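Local coordinates for polyguluronate lyase (Corynebacterium sp., PDB 1UAI), which probably cleaves poly-alpha-L-guluronate stretches of alginate as a lyase, using a jellyroll beta-sandwich fold, at residues Arg129-Ser134 / Asp141-Lys146; Pro43-Asn48 / Ser73-Met78; Lys161-Gly166 / Lys170-Gly175. All blocks are in the same frame, centred on the assembly; numbering follows the deposited sequence.

The three contacts lie in one jellyroll beta-sandwich and none touches another. Interaction 2 is the buried one: it runs between the sandwich's two sheets, with an apolar touch and a serine-to-carbonyl bond, its centre about 9 Å from that of the chain. Interactions 1 and 3, centred about 14 and 16 Å out, are only partly buried. Residues 129-134 and 141-146 belong to the same sheet as 73-78 and meet mainly through polar and charged side chains and a water, with a threonine methyl laid over the arginine's guanidinium; 161-166 and 170-175 form a hairpin in the sheet that also contains 45-47, and there four backbone hydrogen bonds are joined by a lysine over a tyrosine ring and by apolar pairs.

Interaction 1: residues Arg129-Ser134 / Asp141-Lys146; sequences RLEGTS and DDTHHK
Arg-129 and Thr-143 are the nearest backbone points here, their CA atoms 7.5 Å apart, too far for strand pairing; a type II' turn from Glu-131 to Ser-134 and a type I turn from Asp-142 to His-145 shape the two segments. Side chains therefore bridge the gap. Glu-131 works with both oxygens. Its OE1 accepts from NE2 of His-144 at 2.8 Å, a His-carboxylate bond lying near the imidazole plane but arriving 42° out of the carboxylate plane, the two planes being 76° apart. Its OE2 takes NE of Arg-129 at 2.7 Å in a salt bridge, on the anti side of the carboxylate, and also accepts from a water that hydrogen-bonds OG1 of Thr-143. The arginine, extended with CG anti to the backbone N (chi1 178°), is thus tied at its edge while CG2 of Thr-143 sits over the guanidinium centre. Between a cation and the histidine, the carboxylate probably stays ionised. Asp-142 OD1 accepts from the backbone N of His-144, an Asx turn. Strand 134-139 runs between strands 124-131 and 144-149 in the sheet; its Tyr-136 stacks on His-144, and His-112 of strand 112-119 touches Arg-129 and Glu-131.

Interaction 2: residues Pro43-Asn48 / Ser73-Met78; sequences PWFQVN and SELREM
Ser-73 opens the second segment and makes its one hydrogen bond to the first: OG donates to the carbonyl O of Trp-44 at 2.7 Å. The hydroxyl stands anti to its own backbone N (chi1 -179°), which carries it out toward residues 43-48, and it comes in from above the carbonyl plane, 50° out of it. The same OG lies 3.9 Å from CB of Phe-45. Glu-74, next along the strand, turns its side chain the other way, to salt bridges with Arg-72 and Lys-191. Leu-75 then returns to the contact: its CD2 reaches CE1 of Phe-45 at 4.2 Å, meeting the ring obliquely. Phe-56 of strand 54-59 joins this apolar group, touching Ser-73, Leu-75 and the ring of Phe-45. Across from Ser-73, Trp-44 and Phe-45 form a classic beta bulge opposite Thr-41, at the start of the edge strand 45-47. The contact thus links the two sheets of the sandwich, whose interior it helps fill. Its chemistry is that of a core with one polar stitch: the serine hydroxyl, buried among apolar groups, is paired with a main-chain carbonyl, while the phenylalanine and leucine meet by van der Waals contact.

Interaction 3: residues Lys161-Gly166 / Lys170-Gly175; sequences KFVVSG and KVYYNG
Lys-161 and Tyr-172 face each other as a hydrogen-bonded pair of this antiparallel hairpin, whose strand axes run 163° apart, and their side chains lie side by side, pointing the same way. Lysine leaves the backbone with CG anti to N, runs on straight and then bends at chi3 (68°), a kink that brings CE over the tyrosine ring. CE is 3.6 Å from CD2 of Tyr-172 in a CH-pi contact, and NZ stands over the same face in a cation-pi interaction, 4.7 Å from the ring centroid and nearly on its normal. Tyr-172, with CG anti to its carbonyl carbon (chi1 -57°), also passes obliquely by Val-163, whose CG2 approaches CE2 at 4.0 Å. Val-163 and Lys-170 form the other hydrogen-bonded pair on this face; Lys-170 bends at chi2 and sends its amine to Thr-180 instead of across the hairpin. On the opposite face Phe-162 and Val-171, a non-hydrogen-bonded pair, also point the same way: CG2 of the valine meets CD1 of the phenylalanine at 3.9 Å, at the ring's edge. The backbone framework is two pairs of bonds, among them Tyr-172 N to Lys-161 O at 2.8 Å and Lys-170 N to Val-163 O at 2.8 Å, the latter almost straight. CA-H...O contacts from Val-171 to Lys-161 O and from Phe-162 to Lys-170 O fill in between. Within its sheet the hairpin is flanked by strand 95-105 beside 158-165 and by the outermost strand 176-182 beside 168-173, and Phe-162 meets Phe-128 of strand 124-131, in the other sheet, edge-to-face.

Interaction 1: residues Arg129-Ser134 / Asp141-Lys146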
ATOM      1  N   ARG A 129      -6.579  -5.629  -3.294  1.00  4.51           N
ATOM      2  CA  ARG A 129      -7.721  -5.023  -2.629  1.00  4.69           C
ATOM      3  C   ARG A 129      -8.572  -6.025  -1.860  1.00  4.07           C
ATOM      4  O   ARG A 129      -9.077  -6.994  -2.432  1.00  4.91           O
ATOM      5  CB  ARG A 129      -8.581  -4.326  -3.691  1.00  4.81           C
ATOM      6  CG  ARG A 129      -9.848  -3.663  -3.176  1.00  6.19           C
ATOM      7  CD  ARG A 129     -10.711  -3.153  -4.329  1.00  6.80           C
ATOM      8  NE  ARG A 129     -11.906  -2.472  -3.840  1.00  6.66           N
ATOM      9  CZ  ARG A 129     -12.054  -1.152  -3.791  1.00  6.72           C
ATOM     10  NH1 ARG A 129     -11.089  -0.349  -4.216  1.00  7.61           N
ATOM     11  NH2 ARG A 129     -13.165  -0.630  -3.284  1.00  7.81           N
ATOM     12  N   LEU A 130      -8.738  -5.785  -0.564  1.00  4.19           N
ATOM     13  CA  LEU A 130      -9.557  -6.658   0.263  1.00  4.53           C
ATOM     14  C   LEU A 130     -10.920  -6.026   0.522  1.00  4.41           C
ATOM     15  O   LEU A 130     -11.013  -4.842   0.861  1.00  4.97           O
ATOM     16  CB  LEU A 130      -8.882  -6.932   1.613  1.00  4.68           C
ATOM     17  CG  LEU A 130      -9.677  -7.808   2.593  1.00  4.79           C
ATOM     18  CD1 LEU A 130      -9.828  -9.212   2.016  1.00  5.19           C
ATOM     19  CD2 LEU A 130      -8.975  -7.864   3.942  1.00  5.27           C
ATOM     20  N   GLU A 131     -11.970  -6.819   0.333  1.00  4.18           N
ATOM     21  CA  GLU A 131     -13.340  -6.394   0.604  1.00  4.56           C
ATOM     22  C   GLU A 131     -13.919  -7.514   1.467  1.00  4.75           C
ATOM     23  O   GLU A 131     -14.254  -8.583   0.961  1.00  5.16           O
ATOM     24  CB  GLU A 131     -14.148  -6.246  -0.691  1.00  5.03           C
ATOM     25  CG  GLU A 131     -13.537  -5.265  -1.680  1.00  6.13           C
ATOM     26  CD  GLU A 131     -14.479  -4.877  -2.808  1.00  6.03           C
ATOM     27  OE1 GLU A 131     -15.450  -5.617  -3.072  1.00  7.24           O
ATOM     28  OE2 GLU A 131     -14.241  -3.829  -3.444  1.00  7.61           O
ATOM     29  N   GLY A 132     -14.009  -7.277   2.774  1.00  5.45           N
ATOM     30  CA  GLY A 132     -14.520  -8.299   3.675  1.00  6.03           C
ATOM     31  C   GLY A 132     -13.513  -9.433   3.758  1.00  5.44           C
ATOM     32  O   GLY A 132     -12.417  -9.255   4.292  1.00  7.28           O
ATOM     33  N   THR A 133     -13.875 -10.605   3.240  1.00  5.42           N
ATOM     34  CA  THR A 133     -12.965 -11.744   3.235  1.00  5.49           C
ATOM     35  C   THR A 133     -12.572 -12.081   1.798  1.00  4.66           C
ATOM     36  O   THR A 133     -11.956 -13.113   1.541  1.00  5.37           O
ATOM     37  CB  THR A 133     -13.592 -13.003   3.885  1.00  5.89           C
ATOM     38  OG1 THR A 133     -14.729 -13.427   3.125  1.00  6.41           O
ATOM     39  CG2 THR A 133     -14.026 -12.704   5.310  1.00  6.91           C
ATOM     40  N   SER A 134     -12.927 -11.203   0.863  1.00  4.90           N
ATOM     41  CA  SER A 134     -12.602 -11.417  -0.539  1.00  4.98           C
ATOM     42  C   SER A 134     -11.453 -10.525  -0.976  1.00  3.95           C
ATOM     43  O   SER A 134     -11.580  -9.300  -1.013  1.00  4.68           O
ATOM     44  CB  SER A 134     -13.826 -11.160  -1.421  1.00  5.01           C
ATOM     45  OG  SER A 134     -14.799 -12.174  -1.241  1.00  7.63           O
ATOM     46  N   ASP A 141     -10.084   0.503 -13.186  1.00  9.57           N
ATOM     47  CA  ASP A 141     -11.294   0.742 -12.409  1.00 10.23           C
ATOM     48  C   ASP A 141     -12.067  -0.519 -12.039  1.00  9.29           C
ATOM     49  O   ASP A 141     -13.065  -0.440 -11.327  1.00  9.79           O
ATOM     50  CB  ASP A 141     -12.230   1.695 -13.159  1.00 13.22           C
ATOM     51  CG  ASP A 141     -11.597   3.040 -13.430  1.00 16.28           C
ATOM     52  OD1 ASP A 141     -10.978   3.601 -12.502  1.00 17.93           O
ATOM     53  OD2 ASP A 141     -11.726   3.539 -14.567  1.00 20.56           O
ATOM     54  N   ASP A 142     -11.620  -1.676 -12.518  1.00  8.37           N
ATOM     55  CA  ASP A 142     -12.309  -2.923 -12.195  1.00  7.56           C
ATOM     56  C   ASP A 142     -11.782  -3.463 -10.870  1.00  6.55           C
ATOM     57  O   ASP A 142     -10.743  -4.130 -10.824  1.00  7.02           O
ATOM     58  CB  ASP A 142     -12.100  -3.963 -13.298  1.00  8.22           C
ATOM     59  CG  ASP A 142     -12.937  -5.215 -13.086  1.00  8.85           C
ATOM     60  OD1 ASP A 142     -13.590  -5.333 -12.029  1.00  8.62           O
ATOM     61  OD2 ASP A 142     -12.941  -6.085 -13.982  1.00 11.26           O
ATOM     62  N   THR A 143     -12.516  -3.172  -9.800  1.00  6.61           N
ATOM     63  CA  THR A 143     -12.142  -3.598  -8.455  1.00  6.29           C
ATOM     64  C   THR A 143     -12.233  -5.106  -8.232  1.00  6.02           C
ATOM     65  O   THR A 143     -11.706  -5.615  -7.241  1.00  6.46           O
ATOM     66  CB  THR A 143     -13.030  -2.920  -7.389  1.00  7.18           C
ATOM     67  OG1 THR A 143     -14.399  -3.273  -7.622  1.00  8.60           O
ATOM     68  CG2 THR A 143     -12.880  -1.406  -7.442  1.00  8.83           C
ATOM     69  N   HIS A 144     -12.899  -5.814  -9.143  1.00  5.92           N
ATOM     70  CA  HIS A 144     -13.070  -7.261  -9.017  1.00  6.34           C
ATOM     71  C   HIS A 144     -12.455  -8.045 -10.179  1.00  6.32           C
ATOM     72  O   HIS A 144     -12.895  -9.150 -10.491  1.00  7.08           O
ATOM     73  CB  HIS A 144     -14.561  -7.601  -8.920  1.00  7.66           C
ATOM     74  CG  HIS A 144     -15.230  -7.071  -7.689  1.00  7.45           C
ATOM     75  ND1 HIS A 144     -16.600  -7.073  -7.533  1.00 10.87           N
ATOM     76  CD2 HIS A 144     -14.724  -6.536  -6.552  1.00  7.75           C
ATOM     77  CE1 HIS A 144     -16.908  -6.562  -6.355  1.00 11.46           C
ATOM     78  NE2 HIS A 144     -15.788  -6.227  -5.740  1.00  8.61           N
ATOM     79  N   HIS A 145     -11.435  -7.475 -10.811  1.00  5.89           N
ATOM     80  CA  HIS A 145     -10.777  -8.117 -11.945  1.00  6.16           C
ATOM     81  C   HIS A 145     -10.488  -9.603 -11.719  1.00  5.91           C
ATOM     82  O   HIS A 145     -10.832 -10.443 -12.552  1.00  6.61           O
ATOM     83  CB  HIS A 145      -9.482  -7.372 -12.267  1.00  6.77           C
ATOM     84  CG  HIS A 145      -8.627  -8.058 -13.284  1.00  7.67           C
ATOM     85  ND1 HIS A 145      -8.976  -8.155 -14.615  1.00  9.55           N
ATOM     86  CD2 HIS A 145      -7.442  -8.700 -13.158  1.00  9.39           C
ATOM     87  CE1 HIS A 145      -8.042  -8.828 -15.263  1.00  9.72           C
ATOM     88  NE2 HIS A 145      -7.100  -9.170 -14.402  1.00 10.83           N
ATOM     89  N   LYS A 146      -9.856  -9.923 -10.596  1.00  5.64           N
ATOM     90  CA  LYS A 146      -9.534 -11.307 -10.274  1.00  5.35           C
ATOM     91  C   LYS A 146      -9.672 -11.577  -8.785  1.00  5.53           C
ATOM     92  O   LYS A 146      -9.007 -10.946  -7.967  1.00  5.46           O
ATOM     93  CB  LYS A 146      -8.105 -11.645 -10.720  1.00  6.91           C
ATOM     94  CG  LYS A 146      -7.559 -12.967 -10.175  1.00  7.49           C
ATOM     95  CD  LYS A 146      -8.335 -14.179 -10.667  1.00  8.87           C
ATOM     96  CE  LYS A 146      -7.740 -15.458 -10.091  1.00  9.92           C
ATOM     97  NZ  LYS A 146      -8.453 -16.677 -10.557  1.00 10.99           N
TER
HETATM   98  O   HOH W   1     -15.779  -2.766  -5.318  1.00  9.66           O

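Interaction 2: residues Pro43-Asn48 / Ser73-Met78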
ATOM      1  N   PRO A  43      -0.989   5.832  16.000  1.00  6.52           N
ATOM      2  CA  PRO A  43      -0.905   4.431  15.566  1.00  5.97           C
ATOM      3  C   PRO A  43      -0.823   4.272  14.046  1.00  5.54           C
ATOM      4  O   PRO A  43      -0.806   3.151  13.538  1.00  6.33           O
ATOM      5  CB  PRO A  43      -2.203   3.853  16.097  1.00  7.46           C
ATOM      6  CG  PRO A  43      -3.166   4.973  15.791  1.00  7.96           C
ATOM      7  CD  PRO A  43      -2.397   6.214  16.228  1.00  7.59           C
ATOM      8  N   TRP A  44      -0.758   5.390  13.330  1.00  5.63           N
ATOM      9  CA  TRP A  44      -0.765   5.378  11.868  1.00  5.02           C
ATOM     10  C   TRP A  44       0.425   4.773  11.139  1.00  4.90           C
ATOM     11  O   TRP A  44       0.257   4.161  10.084  1.00  4.81           O
ATOM     12  CB  TRP A  44      -0.977   6.804  11.352  1.00  5.87           C
ATOM     13  CG  TRP A  44      -1.864   7.622  12.232  1.00  6.76           C
ATOM     14  CD1 TRP A  44      -1.525   8.761  12.899  1.00  7.22           C
ATOM     15  CD2 TRP A  44      -3.224   7.338  12.584  1.00  7.66           C
ATOM     16  NE1 TRP A  44      -2.589   9.206  13.648  1.00  8.42           N
ATOM     17  CE2 TRP A  44      -3.644   8.351  13.473  1.00  8.71           C
ATOM     18  CE3 TRP A  44      -4.127   6.324  12.237  1.00  8.51           C
ATOM     19  CZ2 TRP A  44      -4.931   8.381  14.023  1.00  9.65           C
ATOM     20  CZ3 TRP A  44      -5.407   6.353  12.782  1.00 10.02           C
ATOM     21  CH2 TRP A  44      -5.795   7.376  13.666  1.00 10.06           C
ATOM     22  N   PHE A  45       1.621   4.954  11.686  1.00  4.46           N
ATOM     23  CA  PHE A  45       2.842   4.460  11.060  1.00  4.99           C
ATOM     24  C   PHE A  45       3.837   4.195  12.181  1.00  4.82           C
ATOM     25  O   PHE A  45       4.509   5.108  12.657  1.00  5.57           O
ATOM     26  CB  PHE A  45       3.377   5.529  10.103  1.00  4.73           C
ATOM     27  CG  PHE A  45       4.657   5.153   9.417  1.00  4.86           C
ATOM     28  CD1 PHE A  45       4.693   4.112   8.496  1.00  4.46           C
ATOM     29  CD2 PHE A  45       5.830   5.856   9.681  1.00  5.20           C
ATOM     30  CE1 PHE A  45       5.880   3.776   7.844  1.00  5.10           C
ATOM     31  CE2 PHE A  45       7.021   5.528   9.036  1.00  5.69           C
ATOM     32  CZ  PHE A  45       7.044   4.486   8.115  1.00  5.94           C
ATOM     33  N   GLN A  46       3.935   2.936  12.589  1.00  4.84           N
ATOM     34  CA  GLN A  46       4.803   2.565  13.696  1.00  5.09           C
ATOM     35  C   GLN A  46       5.200   1.103  13.597  1.00  4.94           C
ATOM     36  O   GLN A  46       4.637   0.348  12.809  1.00  4.94           O
ATOM     37  CB  GLN A  46       4.042   2.748  15.011  1.00  5.98           C
ATOM     38  CG  GLN A  46       2.821   1.826  15.101  1.00  6.82           C
ATOM     39  CD  GLN A  46       2.198   1.781  16.481  1.00  7.50           C
ATOM     40  OE1 GLN A  46       1.445   2.674  16.869  1.00  9.07           O
ATOM     41  NE2 GLN A  46       2.515   0.734  17.235  1.00  9.39           N
ATOM     42  N   VAL A  47       6.182   0.706  14.396  1.00  5.25           N
ATOM     43  CA  VAL A  47       6.565  -0.697  14.446  1.00  5.21           C
ATOM     44  C   VAL A  47       5.403  -1.318  15.225  1.00  5.26           C
ATOM     45  O   VAL A  47       4.876  -0.692  16.148  1.00  6.19           O
ATOM     46  CB  VAL A  47       7.870  -0.913  15.246  1.00  5.64           C
ATOM     47  CG1 VAL A  47       8.139  -2.405  15.416  1.00  5.67           C
ATOM     48  CG2 VAL A  47       9.031  -0.248  14.531  1.00  6.10           C
ATOM     49  N   ASN A  48       4.978  -2.522  14.858  1.00  5.85           N
ATOM     50  CA  ASN A  48       3.881  -3.130  15.595  1.00  6.64           C
ATOM     51  C   ASN A  48       4.336  -3.524  17.000  1.00  6.55           C
ATOM     52  O   ASN A  48       5.534  -3.585  17.283  1.00  6.80           O
ATOM     53  CB  ASN A  48       3.302  -4.337  14.838  1.00  6.54           C
ATOM     54  CG  ASN A  48       4.335  -5.403  14.529  1.00  6.23           C
ATOM     55  OD1 ASN A  48       5.479  -5.334  14.970  1.00  6.76           O
ATOM     56  ND2 ASN A  48       3.923  -6.408  13.765  1.00  7.87           N
ATOM     57  N   SER A  73      -2.049   5.540   4.852  1.00  5.08           N
ATOM     58  CA  SER A  73      -0.782   5.548   5.579  1.00  4.02           C
ATOM     59  C   SER A  73      -0.110   4.563   4.636  1.00  4.44           C
ATOM     60  O   SER A  73      -0.306   3.352   4.743  1.00  4.31           O
ATOM     61  CB  SER A  73      -0.870   4.958   6.977  1.00  5.10           C
ATOM     62  OG  SER A  73       0.419   5.045   7.563  1.00  5.67           O
ATOM     63  N   GLU A  74       0.676   5.083   3.706  1.00  4.52           N
ATOM     64  CA  GLU A  74       1.226   4.232   2.668  1.00  5.74           C
ATOM     65  C   GLU A  74       2.568   4.705   2.130  1.00  4.65           C
ATOM     66  O   GLU A  74       2.811   5.908   2.009  1.00  6.04           O
ATOM     67  CB  GLU A  74       0.175   4.194   1.543  1.00  7.61           C
ATOM     68  CG  GLU A  74       0.467   3.367   0.305  1.00  7.40           C
ATOM     69  CD  GLU A  74      -0.639   3.506  -0.739  1.00  6.95           C
ATOM     70  OE1 GLU A  74      -1.023   4.655  -1.058  1.00  7.07           O
ATOM     71  OE2 GLU A  74      -1.129   2.474  -1.251  1.00  7.80           O
ATOM     72  N   LEU A  75       3.429   3.747   1.800  1.00  4.45           N
ATOM     73  CA  LEU A  75       4.744   4.042   1.246  1.00  4.84           C
ATOM     74  C   LEU A  75       4.636   4.266  -0.261  1.00  4.24           C
ATOM     75  O   LEU A  75       3.858   3.595  -0.948  1.00  5.39           O
ATOM     76  CB  LEU A  75       5.705   2.883   1.518  1.00  5.06           C
ATOM     77  CG  LEU A  75       5.940   2.525   2.986  1.00  5.10           C
ATOM     78  CD1 LEU A  75       6.751   1.237   3.073  1.00  5.80           C
ATOM     79  CD2 LEU A  75       6.657   3.664   3.694  1.00  6.63           C
ATOM     80  N   ARG A  76       5.426   5.212  -0.757  1.00  4.08           N
ATOM     81  CA  ARG A  76       5.463   5.570  -2.172  1.00  4.62           C
ATOM     82  C   ARG A  76       6.907   5.373  -2.634  1.00  4.49           C
ATOM     83  O   ARG A  76       7.837   5.927  -2.045  1.00  4.31           O
ATOM     84  CB  ARG A  76       5.032   7.030  -2.326  1.00  5.58           C
ATOM     85  CG  ARG A  76       4.711   7.481  -3.738  1.00  6.39           C
ATOM     86  CD  ARG A  76       5.941   7.785  -4.579  1.00  7.02           C
ATOM     87  NE  ARG A  76       5.554   8.584  -5.740  1.00  6.81           N
ATOM     88  CZ  ARG A  76       6.088   8.471  -6.951  1.00  6.32           C
ATOM     89  NH1 ARG A  76       5.653   9.249  -7.934  1.00  7.28           N
ATOM     90  NH2 ARG A  76       7.048   7.585  -7.183  1.00  6.14           N
ATOM     91  N   GLU A  77       7.092   4.585  -3.689  1.00  4.62           N
ATOM     92  CA  GLU A  77       8.428   4.277  -4.189  1.00  4.67           C
ATOM     93  C   GLU A  77       9.260   5.478  -4.620  1.00  4.32           C
ATOM     94  O   GLU A  77       8.810   6.323  -5.396  1.00  5.08           O
ATOM     95  CB  GLU A  77       8.339   3.288  -5.357  1.00  4.92           C
ATOM     96  CG  GLU A  77       9.690   2.698  -5.751  1.00  4.76           C
ATOM     97  CD  GLU A  77       9.679   2.011  -7.104  1.00  4.15           C
ATOM     98  OE1 GLU A  77       8.598   1.894  -7.715  1.00  4.82           O
ATOM     99  OE2 GLU A  77      10.766   1.587  -7.554  1.00  5.46           O
ATOM    100  N   MET A  78      10.486   5.534  -4.117  1.00  4.86           N
ATOM    101  CA  MET A  78      11.421   6.595  -4.454  1.00  5.07           C
ATOM    102  C   MET A  78      12.663   5.923  -5.031  1.00  5.89           C
ATOM    103  O   MET A  78      12.707   4.701  -5.176  1.00  6.16           O
ATOM    104  CB  MET A  78      11.789   7.397  -3.204  1.00  6.45           C
ATOM    105  CG  MET A  78      10.604   8.035  -2.490  1.00  6.39           C
ATOM    106  SD  MET A  78       9.785   9.350  -3.433  1.00  7.27           S
ATOM    107  CE  MET A  78      10.878  10.738  -3.086  1.00  8.66           C
TER

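Interaction 3: residues Lys161-Gly166 / Lys170-Gly175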
ATOM      1  N   LYS A 161       3.437 -10.494  -5.110  1.00  5.14           N
ATOM      2  CA  LYS A 161       4.520 -10.096  -5.991  1.00  5.20           C
ATOM      3  C   LYS A 161       4.010  -9.546  -7.309  1.00  4.82           C
ATOM      4  O   LYS A 161       3.073 -10.085  -7.900  1.00  5.63           O
ATOM      5  CB  LYS A 161       5.463 -11.272  -6.281  1.00  5.81           C
ATOM      6  CG  LYS A 161       6.640 -10.896  -7.186  1.00  8.06           C
ATOM      7  CD  LYS A 161       7.675 -12.007  -7.315  1.00 10.50           C
ATOM      8  CE  LYS A 161       7.138 -13.211  -8.068  1.00 11.24           C
ATOM      9  NZ  LYS A 161       8.199 -14.238  -8.283  1.00 12.79           N
ATOM     10  N   PHE A 162       4.622  -8.449  -7.739  1.00  4.89           N
ATOM     11  CA  PHE A 162       4.321  -7.829  -9.023  1.00  4.47           C
ATOM     12  C   PHE A 162       5.605  -7.959  -9.835  1.00  4.85           C
ATOM     13  O   PHE A 162       6.686  -7.647  -9.332  1.00  5.36           O
ATOM     14  CB  PHE A 162       4.069  -6.324  -8.902  1.00  5.16           C
ATOM     15  CG  PHE A 162       2.769  -5.940  -8.261  1.00  4.98           C
ATOM     16  CD1 PHE A 162       1.553  -6.188  -8.889  1.00  5.89           C
ATOM     17  CD2 PHE A 162       2.772  -5.226  -7.068  1.00  5.42           C
ATOM     18  CE1 PHE A 162       0.359  -5.719  -8.338  1.00  6.37           C
ATOM     19  CE2 PHE A 162       1.588  -4.756  -6.510  1.00  6.01           C
ATOM     20  CZ  PHE A 162       0.379  -5.000  -7.146  1.00  6.72           C
ATOM     21  N   VAL A 163       5.495  -8.417 -11.076  1.00  4.89           N
ATOM     22  CA  VAL A 163       6.654  -8.489 -11.961  1.00  5.95           C
ATOM     23  C   VAL A 163       6.194  -7.837 -13.257  1.00  5.14           C
ATOM     24  O   VAL A 163       5.260  -8.317 -13.902  1.00  5.89           O
ATOM     25  CB  VAL A 163       7.109  -9.934 -12.262  1.00  6.03           C
ATOM     26  CG1 VAL A 163       8.292  -9.910 -13.226  1.00  7.75           C
ATOM     27  CG2 VAL A 163       7.510 -10.638 -10.979  1.00  6.95           C
ATOM     28  N   VAL A 164       6.828  -6.726 -13.613  1.00  5.32           N
ATOM     29  CA  VAL A 164       6.473  -6.006 -14.827  1.00  5.68           C
ATOM     30  C   VAL A 164       7.611  -6.065 -15.833  1.00  5.25           C
ATOM     31  O   VAL A 164       8.751  -5.717 -15.519  1.00  5.90           O
ATOM     32  CB  VAL A 164       6.158  -4.520 -14.535  1.00  5.64           C
ATOM     33  CG1 VAL A 164       5.599  -3.856 -15.788  1.00  6.45           C
ATOM     34  CG2 VAL A 164       5.179  -4.406 -13.382  1.00  6.04           C
ATOM     35  N   SER A 165       7.293  -6.520 -17.039  1.00  6.10           N
ATOM     36  CA  SER A 165       8.274  -6.615 -18.113  1.00  6.49           C
ATOM     37  C   SER A 165       7.556  -6.922 -19.421  1.00  6.93           C
ATOM     38  O   SER A 165       6.489  -7.531 -19.419  1.00  6.99           O
ATOM     39  CB  SER A 165       9.297  -7.716 -17.812  1.00  8.60           C
ATOM     40  OG  SER A 165       8.685  -8.992 -17.773  1.00 11.41           O
ATOM     41  N   GLY A 166       8.137  -6.479 -20.531  1.00  7.51           N
ATOM     42  CA  GLY A 166       7.551  -6.736 -21.836  1.00  8.39           C
ATOM     43  C   GLY A 166       6.109  -6.299 -22.028  1.00  8.31           C
ATOM     44  O   GLY A 166       5.361  -6.938 -22.772  1.00  8.97           O
ATOM     45  N   LYS A 170       2.639  -9.371 -14.224  1.00  5.17           N
ATOM     46  CA  LYS A 170       2.308 -10.679 -13.669  1.00  5.71           C
ATOM     47  C   LYS A 170       2.122 -10.457 -12.172  1.00  5.08           C
ATOM     48  O   LYS A 170       3.006  -9.904 -11.517  1.00  5.31           O
ATOM     49  CB  LYS A 170       3.454 -11.664 -13.901  1.00  7.70           C
ATOM     50  CG  LYS A 170       3.765 -11.950 -15.359  1.00 13.69           C
ATOM     51  CD  LYS A 170       2.700 -12.819 -15.993  1.00 17.88           C
ATOM     52  CE  LYS A 170       3.120 -13.282 -17.378  1.00 18.12           C
ATOM     53  NZ  LYS A 170       2.153 -14.267 -17.936  1.00 16.79           N
ATOM     54  N   VAL A 171       0.981 -10.881 -11.635  1.00  4.72           N
ATOM     55  CA  VAL A 171       0.693 -10.697 -10.216  1.00  5.23           C
ATOM     56  C   VAL A 171       0.559 -12.052  -9.529  1.00  5.01           C
ATOM     57  O   VAL A 171      -0.229 -12.897  -9.957  1.00  5.60           O
ATOM     58  CB  VAL A 171      -0.603  -9.885 -10.017  1.00  5.05           C
ATOM     59  CG1 VAL A 171      -0.731  -9.464  -8.563  1.00  6.31           C
ATOM     60  CG2 VAL A 171      -0.599  -8.667 -10.930  1.00  6.16           C
ATOM     61  N   TYR A 172       1.328 -12.241  -8.461  1.00  5.08           N
ATOM     62  CA  TYR A 172       1.355 -13.497  -7.715  1.00  5.25           C
ATOM     63  C   TYR A 172       0.867 -13.365  -6.278  1.00  5.17           C
ATOM     64  O   TYR A 172       1.021 -12.318  -5.649  1.00  5.41           O
ATOM     65  CB  TYR A 172       2.787 -14.041  -7.672  1.00  5.79           C
ATOM     66  CG  TYR A 172       3.422 -14.248  -9.023  1.00  6.34           C
ATOM     67  CD1 TYR A 172       3.456 -15.510  -9.611  1.00  7.67           C
ATOM     68  CD2 TYR A 172       3.988 -13.180  -9.717  1.00  6.39           C
ATOM     69  CE1 TYR A 172       4.036 -15.705 -10.861  1.00  9.20           C
ATOM     70  CE2 TYR A 172       4.571 -13.363 -10.966  1.00  7.84           C
ATOM     71  CZ  TYR A 172       4.591 -14.628 -11.531  1.00  8.71           C
ATOM     72  OH  TYR A 172       5.152 -14.816 -12.772  1.00 10.68           O
ATOM     73  N   TYR A 173       0.301 -14.456  -5.769  1.00  5.29           N
ATOM     74  CA  TYR A 173      -0.191 -14.551  -4.397  1.00  5.50           C
ATOM     75  C   TYR A 173       0.351 -15.884  -3.889  1.00  5.67           C
ATOM     76  O   TYR A 173       0.022 -16.946  -4.430  1.00  6.07           O
ATOM     77  CB  TYR A 173      -1.718 -14.553  -4.380  1.00  5.91           C
ATOM     78  CG  TYR A 173      -2.342 -14.858  -3.035  1.00  6.73           C
ATOM     79  CD1 TYR A 173      -2.429 -13.888  -2.037  1.00  6.95           C
ATOM     80  CD2 TYR A 173      -2.892 -16.114  -2.782  1.00  8.03           C
ATOM     81  CE1 TYR A 173      -3.062 -14.164  -0.820  1.00  8.33           C
ATOM     82  CE2 TYR A 173      -3.522 -16.399  -1.578  1.00  8.89           C
ATOM     83  CZ  TYR A 173      -3.608 -15.421  -0.603  1.00  8.44           C
ATOM     84  OH  TYR A 173      -4.271 -15.693   0.573  1.00 10.91           O
ATOM     85  N   ASN A 174       1.188 -15.819  -2.860  1.00  6.34           N
ATOM     86  CA  ASN A 174       1.823 -17.001  -2.292  1.00  7.57           C
ATOM     87  C   ASN A 174       2.460 -17.886  -3.361  1.00  8.28           C
ATOM     88  O   ASN A 174       2.328 -19.113  -3.344  1.00  9.70           O
ATOM     89  CB  ASN A 174       0.833 -17.796  -1.435  1.00  8.49           C
ATOM     90  CG  ASN A 174       0.500 -17.084  -0.137  1.00  7.07           C
ATOM     91  OD1 ASN A 174       1.284 -16.261   0.344  1.00  7.65           O
ATOM     92  ND2 ASN A 174      -0.650 -17.403   0.444  1.00  8.79           N
ATOM     93  N   GLY A 175       3.152 -17.238  -4.295  1.00  8.46           N
ATOM     94  CA  GLY A 175       3.847 -17.948  -5.355  1.00  9.15           C
ATOM     95  C   GLY A 175       3.046 -18.378  -6.567  1.00  9.69           C
ATOM     96  O   GLY A 175       3.624 -18.836  -7.552  1.00 11.34           O
TER